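Long-range contact in putative sugar kinase PH1459 (Pyrococcus horikoshii, PDB 3IH0), which probably phosphorylates a sugar, perhaps fructose, at the expense of ATP, as a member of the PfkB family of carbohydrate kinases: residues A[233-238]-A[272-277]. Numbering follows the deposited sequence.
Sequences PSYNVN and ANLVAA. With ANP (phosphoaminophosphonic acid-adenylate ester), chain C.
Asn273 extends its amide from helix 265-279 with CG anti to the backbone N (chi1 -172°), while Tyr235 has CG beside its backbone N and anti to its carbonyl carbon; these torsions help lay amide and phenol ring over one another. ND2 sits over the centre of the ring, 3.3 Å above its plane, and the two planes are only 26° apart, so this is a stacked amide. The same amide also reaches the main chain that follows strand 228-233. Its ND2 gives a weak, strongly bent hydrogen bond to Pro233 O (3.1 Å, 126° at the hydrogen), and its OD1 accepts a straighter but long and weak one from Tyr235 N (3.3 Å). The two weak bonds and the ring face fit this orientation of the buried amide: oxygen toward Tyr235 N, nitrogen toward Pro233 O.

One turn further along the helix, the methyl of Ala277 meets both Tyr235 CB and Val237 CG1, each at 4.1 Å, while Tyr235 CE1 rests on Leu274 CB. Glu299 of helix 298-304 also touches the Tyr235 side chain.

The adenosine end of the AMP-PNP lies against both segments: the loop meets the adenine, the helix the ribose. Val237 CG2 approaches adenine N1 at 3.3 Å, Ser234 CB lies near N3, Tyr235 O is 3.6 Å from C2, and Ala276 CB touches the ribose O4' at 3.4 Å. Ser234 OG is itself hydrogen-bonded to Pro218 O.

In this PfkB-family kinase, side-chain carbons of both segments thus make van der Waals contacts with the adenine and ribose, and two weak bonds to a single asparagine, backed by its stack on Tyr235, tie the loop wall to the helix wall.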
# COMPACT_ATOMS: atom_id res chain seq x y z
N PRO A 233 -22.66 -15.60 -28.90
CA PRO A 233 -23.13 -14.24 -28.58
C PRO A 233 -23.61 -14.24 -27.14
O PRO A 233 -24.27 -15.18 -26.69
CB PRO A 233 -24.26 -14.03 -29.58
CG PRO A 233 -24.81 -15.41 -29.74
CD PRO A 233 -23.57 -16.26 -29.86
N SER A 234 -23.29 -13.18 -26.40
CA SER A 234 -23.67 -13.09 -24.99
C SER A 234 -25.16 -13.04 -24.75
O SER A 234 -25.92 -12.42 -25.51
CB SER A 234 -23.03 -11.86 -24.35
OG SER A 234 -23.57 -10.68 -24.91
N TYR A 235 -25.58 -13.70 -23.67
CA TYR A 235 -26.99 -13.71 -23.26
C TYR A 235 -27.31 -12.27 -22.88
O TYR A 235 -26.44 -11.54 -22.44
CB TYR A 235 -27.19 -14.63 -22.05
CG TYR A 235 -27.17 -16.11 -22.37
CD1 TYR A 235 -26.79 -17.05 -21.41
CD2 TYR A 235 -27.53 -16.58 -23.63
CE1 TYR A 235 -26.76 -18.41 -21.70
CE2 TYR A 235 -27.51 -17.94 -23.93
CZ TYR A 235 -27.13 -18.85 -22.96
OH TYR A 235 -27.09 -20.19 -23.27
N ASN A 236 -28.56 -11.87 -23.05
CA ASN A 236 -28.94 -10.51 -22.73
C ASN A 236 -29.20 -10.29 -21.24
O ASN A 236 -29.99 -10.99 -20.62
CB ASN A 236 -30.18 -10.10 -23.54
CG ASN A 236 -31.38 -10.99 -23.28
OD1 ASN A 236 -31.29 -12.21 -23.39
ND2 ASN A 236 -32.51 -10.37 -22.95
N VAL A 237 -28.52 -9.29 -20.68
CA VAL A 237 -28.69 -8.97 -19.27
C VAL A 237 -28.38 -7.49 -19.04
O VAL A 237 -27.68 -6.86 -19.83
CB VAL A 237 -27.73 -9.79 -18.38
CG1 VAL A 237 -27.99 -11.27 -18.56
CG2 VAL A 237 -26.29 -9.46 -18.72
N ASN A 238 -28.93 -6.94 -17.96
CA ASN A 238 -28.68 -5.56 -17.58
C ASN A 238 -27.69 -5.70 -16.43
O ASN A 238 -28.07 -6.01 -15.30
CB ASN A 238 -29.96 -4.86 -17.14
CG ASN A 238 -30.92 -4.63 -18.30
OD1 ASN A 238 -30.53 -4.14 -19.36
ND2 ASN A 238 -32.19 -4.97 -18.10
N ALA A 272 -20.23 -21.41 -20.06
CA ALA A 272 -19.43 -20.21 -19.79
C ALA A 272 -20.23 -18.94 -20.02
O ALA A 272 -20.08 -17.96 -19.28
CB ALA A 272 -18.18 -20.21 -20.64
N ASN A 273 -21.05 -18.94 -21.06
CA ASN A 273 -21.87 -17.79 -21.40
C ASN A 273 -22.84 -17.49 -20.25
O ASN A 273 -22.98 -16.34 -19.83
CB ASN A 273 -22.64 -18.07 -22.70
CG ASN A 273 -23.36 -16.86 -23.22
OD1 ASN A 273 -23.11 -15.75 -22.76
ND2 ASN A 273 -24.24 -17.05 -24.20
N LEU A 274 -23.49 -18.53 -19.74
CA LEU A 274 -24.43 -18.41 -18.64
C LEU A 274 -23.75 -17.89 -17.37
O LEU A 274 -24.23 -16.94 -16.75
CB LEU A 274 -25.07 -19.75 -18.31
CG LEU A 274 -25.94 -19.77 -17.05
CD1 LEU A 274 -27.16 -18.91 -17.28
CD2 LEU A 274 -26.35 -21.19 -16.72
N VAL A 275 -22.65 -18.52 -16.98
CA VAL A 275 -21.93 -18.13 -15.77
C VAL A 275 -21.45 -16.69 -15.83
O VAL A 275 -21.59 -15.94 -14.87
CB VAL A 275 -20.74 -19.06 -15.50
CG1 VAL A 275 -19.98 -18.59 -14.26
CG2 VAL A 275 -21.24 -20.49 -15.29
N ALA A 276 -20.89 -16.30 -16.97
CA ALA A 276 -20.40 -14.94 -17.15
C ALA A 276 -21.55 -13.94 -17.07
O ALA A 276 -21.47 -12.93 -16.36
CB ALA A 276 -19.69 -14.81 -18.50
N ALA A 277 -22.60 -14.22 -17.83
CA ALA A 277 -23.77 -13.35 -17.86
C ALA A 277 -24.36 -13.13 -16.47
O ALA A 277 -24.67 -12.01 -16.09
CB ALA A 277 -24.83 -13.94 -18.77
PG ANP C . -10.20 -7.69 -19.00
O1G ANP C . -9.68 -8.76 -18.06
O2G ANP C . -9.14 -7.04 -19.86
O3G ANP C . -10.99 -6.64 -18.25
PB ANP C . -11.74 -10.13 -20.12
O1B ANP C . -11.82 -10.67 -21.52
O2B ANP C . -10.89 -10.80 -19.11
N3B ANP C . -11.32 -8.43 -20.10
PA ANP C . -14.56 -9.20 -20.03
O1A ANP C . -15.23 -8.52 -18.86
O2A ANP C . -14.17 -8.38 -21.21
O3A ANP C . -13.25 -10.06 -19.52
O5' ANP C . -15.44 -10.44 -20.56
C5' ANP C . -15.96 -11.48 -19.71
C4' ANP C . -17.13 -12.17 -20.41
O4' ANP C . -18.26 -11.88 -19.60
C3' ANP C . -17.54 -11.66 -21.81
O3' ANP C . -16.88 -12.28 -22.88
C2' ANP C . -19.00 -11.87 -21.82
O2' ANP C . -19.36 -13.16 -22.32
C1' ANP C . -19.42 -11.66 -20.39
N9 ANP C . -19.93 -10.25 -20.27
C8 ANP C . -19.25 -9.09 -19.97
N7 ANP C . -20.07 -8.01 -19.96
C5 ANP C . -21.31 -8.45 -20.24
C6 ANP C . -22.68 -7.87 -20.40
N6 ANP C . -22.88 -6.55 -20.24
N1 ANP C . -23.73 -8.72 -20.72
C2 ANP C . -23.57 -10.09 -20.90
N3 ANP C . -22.35 -10.69 -20.77
C4 ANP C . -21.21 -9.94 -20.45